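Local coordinates for clan CA, family C40, NlpC/P60 superfamily cysteine peptidase (Trichomonas vaginalis, PDB 6BIO), which probably acts as a cysteine peptidase that hydrolyses bacterial peptidoglycan, at residues V54-A64 against D72-E82; V162-Y170 against I248-Y259. All coordinates share one frame; numbering follows the deposited sequence. Where two conformers were deposited one is given.

The two contacts belong to separate parts of the chain. Interaction 1 pairs strand 63-68 with strand 71-76 and packs side chains of strand 53-60 against strand 80-88, in the N-terminal all-beta region. Interaction 2 ties residues 162-170 to the hairpin of strands 246-251 and 256-261 in the NlpC/P60 part. Their centres lie 31 Å apart and their nearest atoms about 15 Å, with no direct touch, and interaction 1 closes along the chain before interaction 2 opens. Interaction 2 is the one tied to the hairpin that bears His-249, whose ND1 is hydrogen-bonded to His-237 NE2, an arrangement consistent with the paired histidines of the active site in NlpC/P60 relatives.

Interaction 1. Residues V54-A64 against D72-E82; sequences VHILGYENGFA and DCWISKDSLEE
Ala-64 and Ile-75 form an antiparallel hydrogen-bonded pair at the dense centre of the contact: Ala-64 N gives its hydrogen to Ile-75 O at 2.8 Å, and Ile-75 N returns the bond to Ala-64 O at 3.0 Å. On the side of the sheet bearing Ala-64 and Ile-75, Leu-80 packs beside this pair. Its CG, between the backbone N and the carbonyl carbon (chi1 79°), is turned inward toward strand 54-60 and Ala-64, and the branch there sends the methyls to different partners: CD2 lies 3.8 Å from Ala-64 CB, while CD1 meets Ile-56 CD1 tip to tip at 3.9 Å. Leu-23 and Val-31 add to this core by packing on Val-54 and Ile-75, respectively. The meander of strands 53-60, 63-68 and 71-76, with its type I' turn from Glu-60 to Phe-63, continues into strand 80-88 and resembles the small barrel of bacterial SH3 domains. Beyond the pair, along the hairpin, the Trp-74 ring takes Phe-63 CB at its edge, 3.6 Å from CE3. Glu-60 N lies in the plane of the same indole, which also stacks with the ring of His-65. The solvent side is looser and held by polar groups. Tyr-59 OH donates to the anti lone pair of Glu-82 OE2 at 2.6 Å, with ring and carboxylate nearly coplanar (20° between planes). Glu-82 OE1 is held by Thr-19 OG1, so both carboxylate oxygens are engaged and rotation is restrained. A water donates to Tyr-59 OH at 2.8 Å and makes a weak, longer bond to Leu-80 O. Lys-77 lays its CB against the ring edge of Tyr-59, and its backbone N donates to Gly-62 O at 3.0 Å; a second water donates to that same oxygen.

Interaction 2. Residues V162-Y170 against I248-Y259; sequences VKTKLGCKY and IHASTNGYVVKY
Tyr-170 meets the turn that links strands 246-251 and 256-261, the outer hairpin of the antiparallel sheet in this NlpC/P60 fold. The hairpin carries a G1 beta bulge in which Tyr-255 and Val-256 both face Ser-251. Tyr-170 N donates to Tyr-255 O at 3.0 Å, approaching almost straight at the hydrogen but from 70° above the carbonyl plane. With CG anti to the backbone N (chi1 -179°), the ring is carried over to Ala-250, Ser-251 and Thr-252. CB of Tyr-170 rests 3.4 Å from Tyr-255 C, and CG passes the carbonyl group of Ser-251. CD2 of Tyr-170 reaches the Ala-250 methyl, 3.9 Å from CB, and lies close to the backbone carbons of Ala-250 and Ser-251. CE2 comes near Ala-250 O, a buried oxygen with no hydrogen-bonding partner in the model. On one face, Thr-252 CG2 makes a CH-pi contact, offset toward the rim and 3.4 Å from Tyr-170 CE1; the same methyl is the nearest neighbour of CD1, CZ and the hydroxyl OH. Further back along the segment, Gly-167 N donates to Val-257 O at 2.9 Å, and Val-257 N answers to Cys-168 O. Val-257 CB presses on Lys-165 O at 3.3 Å, and Leu-185 of helix 182-191 covers the same valine. Near Val-162, that residue and Ile-248 slide past each other, and Leu-166 meets Tyr-259 at about a right angle, Leu-166 CD1 lying 3.5 Å from Tyr-259 CE2.

Interaction 1. Residues V54-A64 against D72-E82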
loop_
_atom_site.group_PDB
_atom_site.type_symbol
_atom_site.label_atom_id
_atom_site.label_comp_id
_atom_site.label_asym_id
_atom_site.label_seq_id
_atom_site.Cartn_x
_atom_site.Cartn_y
_atom_site.Cartn_z
ATOM N N VAL A 54 1.581 -6.827 3.273
ATOM C CA VAL A 54 0.559 -7.502 2.483
ATOM C C VAL A 54 -0.524 -8.017 3.419
ATOM O O VAL A 54 -0.313 -8.171 4.623
ATOM C CB VAL A 54 1.129 -8.668 1.641
ATOM C CG1 VAL A 54 2.203 -8.164 0.728
ATOM C CG2 VAL A 54 1.624 -9.787 2.532
ATOM N N HIS A 55 -1.659 -8.392 2.813
ATOM C CA HIS A 55 -2.572 -9.310 3.433
ATOM C C HIS A 55 -2.265 -10.713 2.926
ATOM O O HIS A 55 -1.870 -10.904 1.771
ATOM C CB HIS A 55 -4.030 -9.031 3.064
ATOM C CG HIS A 55 -4.461 -7.605 3.244
ATOM N ND1 HIS A 55 -5.162 -7.133 4.338
ATOM C CD2 HIS A 55 -4.306 -6.552 2.419
ATOM C CE1 HIS A 55 -5.382 -5.840 4.185
ATOM N NE2 HIS A 55 -4.902 -5.469 3.013
ATOM N N ILE A 56 -2.452 -11.702 3.786
ATOM C CA ILE A 56 -2.247 -13.112 3.442
ATOM C C ILE A 56 -3.601 -13.773 3.350
ATOM O O ILE A 56 -4.321 -13.834 4.345
ATOM C CB ILE A 56 -1.324 -13.831 4.441
ATOM C CG1 ILE A 56 0.023 -13.107 4.555
ATOM C CG2 ILE A 56 -1.198 -15.276 4.072
ATOM C CD1 ILE A 56 0.822 -13.588 5.734
ATOM N N LEU A 57 -3.939 -14.270 2.164
ATOM C CA LEU A 57 -5.190 -14.965 1.889
ATOM C C LEU A 57 -5.117 -16.445 2.222
ATOM O O LEU A 57 -6.152 -17.059 2.486
ATOM C CB LEU A 57 -5.566 -14.795 0.415
ATOM C CG LEU A 57 -6.045 -13.418 -0.012
ATOM C CD1 LEU A 57 -5.800 -13.191 -1.517
ATOM C CD2 LEU A 57 -7.506 -13.313 0.300
ATOM N N GLY A 58 -3.924 -17.021 2.238
ATOM C CA GLY A 58 -3.761 -18.427 2.533
ATOM C C GLY A 58 -2.439 -18.920 1.998
ATOM O O GLY A 58 -1.638 -18.142 1.490
ATOM N N TYR A 59 -2.235 -20.223 2.113
ATOM C CA TYR A 59 -1.017 -20.870 1.658
ATOM C C TYR A 59 -1.394 -22.108 0.852
ATOM O O TYR A 59 -2.364 -22.803 1.177
ATOM C CB TYR A 59 -0.155 -21.329 2.841
ATOM C CG TYR A 59 0.304 -20.220 3.736
ATOM C CD1 TYR A 59 -0.470 -19.767 4.790
ATOM C CD2 TYR A 59 1.528 -19.601 3.518
ATOM C CE1 TYR A 59 -0.030 -18.743 5.632
ATOM C CE2 TYR A 59 1.956 -18.598 4.317
ATOM C CZ TYR A 59 1.183 -18.145 5.361
ATOM O OH TYR A 59 1.663 -17.145 6.183
ATOM N N GLU A 60 -0.588 -22.424 -0.160
ATOM C CA GLU A 60 -0.792 -23.627 -0.955
ATOM C C GLU A 60 0.505 -23.968 -1.674
ATOM O O GLU A 60 1.151 -23.084 -2.238
ATOM C CB GLU A 60 -1.896 -23.394 -2.005
ATOM C CG GLU A 60 -2.388 -24.575 -2.747
ATOM C CD GLU A 60 -3.650 -24.215 -3.564
ATOM O OE1 GLU A 60 -3.547 -23.498 -4.591
ATOM O OE2 GLU A 60 -4.767 -24.631 -3.163
ATOM N N ASN A 61 0.858 -25.256 -1.677
ATOM C CA ASN A 61 1.965 -25.757 -2.494
ATOM C C ASN A 61 3.261 -24.994 -2.280
ATOM O O ASN A 61 4.044 -24.794 -3.214
ATOM C CB ASN A 61 1.597 -25.732 -3.971
ATOM C CG ASN A 61 0.398 -26.533 -4.259
ATOM O OD1 ASN A 61 0.213 -27.607 -3.690
ATOM N ND2 ASN A 61 -0.457 -26.022 -5.153
ATOM N N GLY A 62 3.502 -24.573 -1.043
ATOM C CA GLY A 62 4.725 -23.868 -0.724
ATOM C C GLY A 62 4.682 -22.372 -0.933
ATOM O O GLY A 62 5.691 -21.703 -0.686
ATOM N N PHE A 63 3.563 -21.832 -1.393
ATOM C CA PHE A 63 3.414 -20.407 -1.627
ATOM C C PHE A 63 2.424 -19.788 -0.656
ATOM O O PHE A 63 1.467 -20.427 -0.219
ATOM C CB PHE A 63 2.881 -20.170 -3.047
ATOM C CG PHE A 63 3.857 -20.506 -4.148
ATOM C CD1 PHE A 63 4.790 -19.574 -4.589
ATOM C CD2 PHE A 63 3.811 -21.731 -4.782
ATOM C CE1 PHE A 63 5.653 -19.867 -5.595
ATOM C CE2 PHE A 63 4.699 -22.047 -5.783
ATOM C CZ PHE A 63 5.626 -21.115 -6.188
ATOM N N ALA A 64 2.632 -18.515 -0.386
ATOM C CA ALA A 64 1.648 -17.661 0.252
ATOM C C ALA A 64 0.903 -16.883 -0.830
ATOM O O ALA A 64 1.531 -16.329 -1.744
ATOM C CB ALA A 64 2.317 -16.659 1.192
ATOM N N ASP A 72 -3.470 -9.348 -6.276
ATOM C CA ASP A 72 -3.065 -10.561 -5.574
ATOM C C ASP A 72 -2.056 -11.354 -6.397
ATOM O O ASP A 72 -2.045 -11.315 -7.637
ATOM C CB ASP A 72 -4.274 -11.435 -5.151
ATOM C CG ASP A 72 -4.923 -12.106 -6.325
ATOM O OD1 ASP A 72 -5.586 -11.402 -7.124
ATOM O OD2 ASP A 72 -4.749 -13.321 -6.485
ATOM N N CYS A 73 -1.222 -12.105 -5.690
ATOM C CA CYS A 73 -0.195 -12.916 -6.320
ATOM C C CYS A 73 0.278 -13.949 -5.305
ATOM O O CYS A 73 -0.173 -13.989 -4.152
ATOM C CB CYS A 73 0.962 -12.046 -6.825
ATOM S SG CYS A 73 1.861 -11.192 -5.556
ATOM N N TRP A 74 1.208 -14.783 -5.740
ATOM C CA TRP A 74 1.721 -15.883 -4.938
ATOM C C TRP A 74 3.232 -15.755 -4.857
ATOM O O TRP A 74 3.896 -15.568 -5.885
ATOM C CB TRP A 74 1.370 -17.209 -5.589
ATOM C CG TRP A 74 -0.084 -17.508 -5.666
ATOM C CD1 TRP A 74 -0.979 -17.052 -6.600
ATOM C CD2 TRP A 74 -0.843 -18.338 -4.769
ATOM N NE1 TRP A 74 -2.235 -17.547 -6.340
ATOM C CE2 TRP A 74 -2.165 -18.370 -5.247
ATOM C CE3 TRP A 74 -0.520 -19.079 -3.632
ATOM C CZ2 TRP A 74 -3.161 -19.108 -4.626
ATOM C CZ3 TRP A 74 -1.520 -19.819 -2.997
ATOM C CH2 TRP A 74 -2.825 -19.819 -3.485
ATOM N N ILE A 75 3.771 -15.859 -3.647
ATOM C CA ILE A 75 5.194 -15.767 -3.365
ATOM C C ILE A 75 5.613 -16.905 -2.442
ATOM O O ILE A 75 4.825 -17.403 -1.644
ATOM C CB ILE A 75 5.607 -14.399 -2.710
ATOM C CG1 ILE A 75 4.858 -14.142 -1.392
ATOM C CG2 ILE A 75 5.405 -13.291 -3.726
ATOM C CD1 ILE A 75 5.303 -12.872 -0.722
ATOM N N SER A 76 6.875 -17.303 -2.506
ATOM C CA SER A 76 7.322 -18.406 -1.657
ATOM C C SER A 76 7.002 -18.112 -0.202
ATOM O O SER A 76 7.272 -17.012 0.277
ATOM C CB SER A 76 8.823 -18.555 -1.811
ATOM O OG SER A 76 9.298 -19.526 -0.901
ATOM N N LYS A 77 6.477 -19.121 0.514
ATOM C CA LYS A 77 6.073 -18.905 1.897
ATOM C C LYS A 77 7.233 -18.513 2.792
ATOM O O LYS A 77 7.002 -17.899 3.841
ATOM C CB LYS A 77 5.303 -20.097 2.451
ATOM C CG LYS A 77 6.075 -21.327 2.683
ATOM C CD LYS A 77 5.157 -22.347 3.402
ATOM C CE LYS A 77 5.726 -23.750 3.322
ATOM N NZ LYS A 77 7.211 -23.814 3.300
ATOM N N ASP A 78 8.468 -18.827 2.419
ATOM C CA ASP A 78 9.592 -18.448 3.265
ATOM C C ASP A 78 10.043 -17.021 3.049
ATOM O O ASP A 78 10.979 -16.584 3.712
ATOM C CB ASP A 78 10.767 -19.384 3.019
ATOM C CG ASP A 78 10.383 -20.811 3.206
ATOM O OD1 ASP A 78 9.774 -21.079 4.255
ATOM O OD2 ASP A 78 10.674 -21.641 2.306
ATOM N N SER A 79 9.370 -16.273 2.186
ATOM C CA SER A 79 9.765 -14.891 1.919
ATOM C C SER A 79 9.040 -13.857 2.760
ATOM O O SER A 79 9.294 -12.662 2.580
ATOM C CB SER A 79 9.560 -14.530 0.447
ATOM O OG SER A 79 8.160 -14.407 0.113
ATOM N N LEU A 80 8.139 -14.257 3.650
ATOM C CA LEU A 80 7.393 -13.312 4.469
ATOM C C LEU A 80 7.166 -13.932 5.838
ATOM O O LEU A 80 7.302 -15.153 6.028
ATOM C CB LEU A 80 6.077 -12.902 3.815
ATOM C CG LEU A 80 4.901 -13.840 3.897
ATOM C CD1 LEU A 80 3.732 -13.189 3.225
ATOM C CD2 LEU A 80 5.138 -15.138 3.173
ATOM N N GLU A 81 6.763 -13.070 6.764
ATOM C CA GLU A 81 6.376 -13.448 8.108
ATOM C C GLU A 81 4.974 -12.925 8.396
ATOM O O GLU A 81 4.571 -11.883 7.888
ATOM C CB GLU A 81 7.369 -12.869 9.151
ATOM C CG GLU A 81 7.333 -11.370 9.323
ATOM C CD GLU A 81 8.459 -10.790 10.126
ATOM O OE1 GLU A 81 9.245 -11.590 10.687
ATOM O OE2 GLU A 81 8.563 -9.546 10.223
ATOM N N GLU A 82 4.223 -13.664 9.219
ATOM C CA GLU A 82 2.925 -13.199 9.713
ATOM C C GLU A 82 3.131 -12.209 10.851
ATOM O O GLU A 82 4.022 -12.387 11.695
ATOM C CB GLU A 82 2.077 -14.359 10.230
ATOM C CG GLU A 82 1.831 -15.383 9.167
ATOM C CD GLU A 82 0.349 -15.727 8.978
ATOM O OE1 GLU A 82 -0.503 -15.281 9.754
ATOM O OE2 GLU A 82 0.039 -16.496 8.054
HETATM O O HOH W 1 4.390 -16.778 6.885
HETATM O O HOH W 2 8.122 -22.607 -0.207
#

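Interaction 2. Residues V162-Y170 against I248-Y259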
loop_
_atom_site.group_PDB
_atom_site.type_symbol
_atom_site.label_atom_id
_atom_site.label_comp_id
_atom_site.label_asym_id
_atom_site.label_seq_id
_atom_site.Cartn_x
_atom_site.Cartn_y
_atom_site.Cartn_z
ATOM N N VAL A 162 6.208 9.970 0.907
ATOM C CA VAL A 162 7.479 10.201 0.218
ATOM C C VAL A 162 8.308 11.267 0.921
ATOM O O VAL A 162 9.543 11.188 0.901
ATOM C CB VAL A 162 7.347 10.457 -1.296
ATOM C CG1 VAL A 162 6.726 9.279 -2.000
ATOM C CG2 VAL A 162 6.567 11.751 -1.574
ATOM N N LYS A 163 7.677 12.256 1.563
ATOM C CA LYS A 163 8.447 13.233 2.333
ATOM C C LYS A 163 9.240 12.567 3.438
ATOM O O LYS A 163 10.328 13.026 3.750
ATOM C CB LYS A 163 7.544 14.324 2.907
ATOM C CG LYS A 163 6.969 15.238 1.846
ATOM C CD LYS A 163 5.951 16.210 2.434
ATOM C CE LYS A 163 5.232 16.941 1.326
ATOM N NZ LYS A 163 4.337 18.038 1.870
ATOM N N THR A 164 8.711 11.494 4.037
ATOM C CA THR A 164 9.424 10.816 5.123
ATOM C C THR A 164 10.715 10.180 4.637
ATOM O O THR A 164 11.529 9.740 5.473
ATOM C CB THR A 164 8.579 9.723 5.808
ATOM O OG1 THR A 164 8.468 8.558 4.991
ATOM C CG2 THR A 164 7.204 10.239 6.231
ATOM N N LYS A 165 10.910 10.091 3.308
ATOM C CA LYS A 165 12.111 9.487 2.754
ATOM C C LYS A 165 13.063 10.505 2.141
ATOM O O LYS A 165 14.087 10.108 1.538
ATOM C CB LYS A 165 11.766 8.398 1.738
ATOM C CG LYS A 165 10.937 7.257 2.382
ATOM C CD LYS A 165 11.679 6.558 3.500
ATOM C CE LYS A 165 10.840 5.434 4.059
ATOM N NZ LYS A 165 11.588 4.551 4.982
ATOM N N LEU A 166 12.765 11.791 2.278
ATOM C CA LEU A 166 13.729 12.797 1.855
ATOM C C LEU A 166 15.106 12.497 2.448
ATOM O O LEU A 166 15.239 12.186 3.648
ATOM C CB LEU A 166 13.269 14.190 2.287
ATOM C CG LEU A 166 12.117 14.715 1.415
ATOM C CD1 LEU A 166 11.405 15.864 2.108
ATOM C CD2 LEU A 166 12.590 15.124 -0.001
ATOM N N GLY A 167 16.138 12.594 1.596
ATOM C CA GLY A 167 17.500 12.363 2.009
ATOM C C GLY A 167 17.966 10.938 1.881
ATOM O O GLY A 167 19.163 10.684 2.042
ATOM N N CYS A 168 17.066 9.983 1.650
ATOM C CA CYS A 168 17.494 8.609 1.442
ATOM C C CYS A 168 18.309 8.516 0.150
ATOM O O CYS A 168 18.029 9.207 -0.839
ATOM C CB CYS A 168 16.267 7.681 1.335
ATOM S SG CYS A 168 15.369 7.412 2.836
ATOM N N LYS A 169 19.324 7.656 0.169
ATOM C CA LYS A 169 20.209 7.489 -0.983
ATOM C C LYS A 169 19.546 6.744 -2.136
ATOM O O LYS A 169 18.757 5.812 -1.940
ATOM C CB LYS A 169 21.473 6.751 -0.559
ATOM C CG LYS A 169 22.495 6.735 -1.637
ATOM C CD LYS A 169 23.828 6.244 -1.112
ATOM C CE LYS A 169 24.774 5.934 -2.259
ATOM N NZ LYS A 169 26.059 5.311 -1.804
ATOM N N TYR A 170 19.872 7.175 -3.345
ATOM C CA TYR A 170 19.475 6.491 -4.558
ATOM C C TYR A 170 20.319 5.242 -4.751
ATOM O O TYR A 170 21.553 5.317 -4.795
ATOM C CB TYR A 170 19.686 7.415 -5.756
ATOM C CG TYR A 170 19.259 6.781 -7.064
ATOM C CD1 TYR A 170 20.074 5.868 -7.736
ATOM C CD2 TYR A 170 18.041 7.097 -7.632
ATOM C CE1 TYR A 170 19.668 5.287 -8.907
ATOM C CE2 TYR A 170 17.625 6.534 -8.814
ATOM C CZ TYR A 170 18.436 5.612 -9.450
ATOM O OH TYR A 170 18.001 5.035 -10.643
ATOM N N ILE A 248 8.492 15.089 -5.587
ATOM C CA ILE A 248 9.597 14.392 -4.939
ATOM C C ILE A 248 9.963 13.157 -5.757
ATOM O O ILE A 248 9.093 12.454 -6.289
ATOM C CB ILE A 248 9.248 14.041 -3.484
ATOM C CG1 ILE A 248 9.292 15.310 -2.631
ATOM C CG2 ILE A 248 10.217 12.969 -2.942
ATOM C CD1 ILE A 248 8.811 15.142 -1.202
ATOM N N HIS A 249 11.258 12.918 -5.910
ATOM C CA HIS A 249 11.739 11.761 -6.647
ATOM C C HIS A 249 13.083 11.288 -6.105
ATOM O O HIS A 249 13.806 12.029 -5.430
ATOM C CB HIS A 249 11.870 12.040 -8.157
ATOM C CG HIS A 249 12.869 13.099 -8.551
ATOM N ND1 HIS A 249 13.400 13.132 -9.821
ATOM C CD2 HIS A 249 13.354 14.195 -7.918
ATOM C CE1 HIS A 249 14.222 14.165 -9.940
ATOM N NE2 HIS A 249 14.205 14.838 -8.802
ATOM N N ALA A 250 13.394 10.027 -6.387
ATOM C CA ALA A 250 14.738 9.519 -6.190
ATOM C C ALA A 250 15.486 9.761 -7.489
ATOM O O ALA A 250 15.055 9.274 -8.549
ATOM C CB ALA A 250 14.719 8.037 -5.844
ATOM N N SER A 251 16.576 10.502 -7.411
ATOM C CA SER A 251 17.273 10.933 -8.605
ATOM C C SER A 251 18.745 10.593 -8.534
ATOM O O SER A 251 19.358 10.698 -7.479
ATOM C CB SER A 251 17.167 12.438 -8.712
ATOM O OG SER A 251 17.843 12.936 -9.850
ATOM N N THR A 252 19.324 10.234 -9.679
ATOM C CA THR A 252 20.769 10.064 -9.727
ATOM C C THR A 252 21.490 11.395 -9.673
ATOM O O THR A 252 22.677 11.415 -9.334
ATOM C CB THR A 252 21.203 9.287 -10.972
ATOM O OG1 THR A 252 20.698 9.930 -12.148
ATOM C CG2 THR A 252 20.756 7.875 -10.885
ATOM N N ASN A 253 20.804 12.492 -9.957
ATOM C CA ASN A 253 21.383 13.816 -9.805
ATOM C C ASN A 253 21.307 14.163 -8.324
ATOM O O ASN A 253 20.236 14.485 -7.799
ATOM C CB ASN A 253 20.609 14.816 -10.642
ATOM C CG ASN A 253 21.284 16.143 -10.662
ATOM O OD1 ASN A 253 21.761 16.618 -9.643
ATOM N ND2 ASN A 253 21.348 16.749 -11.837
ATOM N N GLY A 254 22.426 14.042 -7.615
ATOM C CA GLY A 254 22.429 14.090 -6.178
ATOM C C GLY A 254 22.350 12.732 -5.497
ATOM O O GLY A 254 22.572 12.654 -4.285
ATOM N N TYR A 255 22.044 11.664 -6.250
ATOM C CA TYR A 255 21.881 10.309 -5.720
ATOM C C TYR A 255 21.039 10.295 -4.451
ATOM O O TYR A 255 21.421 9.725 -3.431
ATOM C CB TYR A 255 23.237 9.646 -5.478
ATOM C CG TYR A 255 24.118 9.672 -6.704
ATOM C CD1 TYR A 255 24.024 8.690 -7.675
ATOM C CD2 TYR A 255 25.031 10.698 -6.873
ATOM C CE1 TYR A 255 24.822 8.737 -8.817
ATOM C CE2 TYR A 255 25.836 10.765 -7.980
ATOM C CZ TYR A 255 25.730 9.781 -8.945
ATOM O OH TYR A 255 26.561 9.837 -10.080
ATOM N N VAL A 256 19.858 10.895 -4.516
ATOM C CA VAL A 256 19.090 11.130 -3.296
ATOM C C VAL A 256 17.624 11.332 -3.644
ATOM O O VAL A 256 17.276 11.739 -4.773
ATOM C CB VAL A 256 19.724 12.332 -2.543
ATOM C CG1 VAL A 256 19.442 13.588 -3.328
ATOM C CG2 VAL A 256 19.268 12.379 -1.107
ATOM N N VAL A 257 16.777 11.101 -2.644
ATOM C CA VAL A 257 15.371 11.454 -2.682
ATOM C C VAL A 257 15.266 12.920 -2.303
ATOM O O VAL A 257 15.724 13.323 -1.230
ATOM C CB VAL A 257 14.573 10.577 -1.711
ATOM C CG1 VAL A 257 13.082 11.054 -1.652
ATOM C CG2 VAL A 257 14.705 9.118 -2.106
ATOM N N LYS A 258 14.676 13.712 -3.186
ATOM C CA LYS A 258 14.656 15.159 -3.065
ATOM C C LYS A 258 13.468 15.777 -3.785
ATOM O O LYS A 258 12.805 15.146 -4.630
ATOM C CB LYS A 258 15.930 15.776 -3.634
ATOM C CG LYS A 258 16.147 15.520 -5.109
ATOM C CD LYS A 258 17.426 16.207 -5.592
ATOM C CE LYS A 258 17.827 15.737 -6.884
ATOM N NZ LYS A 258 18.811 16.708 -7.497
ATOM N N TYR A 259 13.214 17.036 -3.430
ATOM C CA TYR A 259 12.273 17.861 -4.165
ATOM C C TYR A 259 12.824 18.255 -5.529
ATOM O O TYR A 259 14.041 18.393 -5.739
ATOM C CB TYR A 259 11.998 19.147 -3.398
ATOM C CG TYR A 259 11.119 19.020 -2.163
ATOM C CD1 TYR A 259 9.737 19.064 -2.258
ATOM C CD2 TYR A 259 11.678 18.900 -0.895
ATOM C CE1 TYR A 259 8.951 18.983 -1.140
ATOM C CE2 TYR A 259 10.877 18.805 0.232
ATOM C CZ TYR A 259 9.526 18.870 0.093
ATOM O OH TYR A 259 8.748 18.748 1.215
#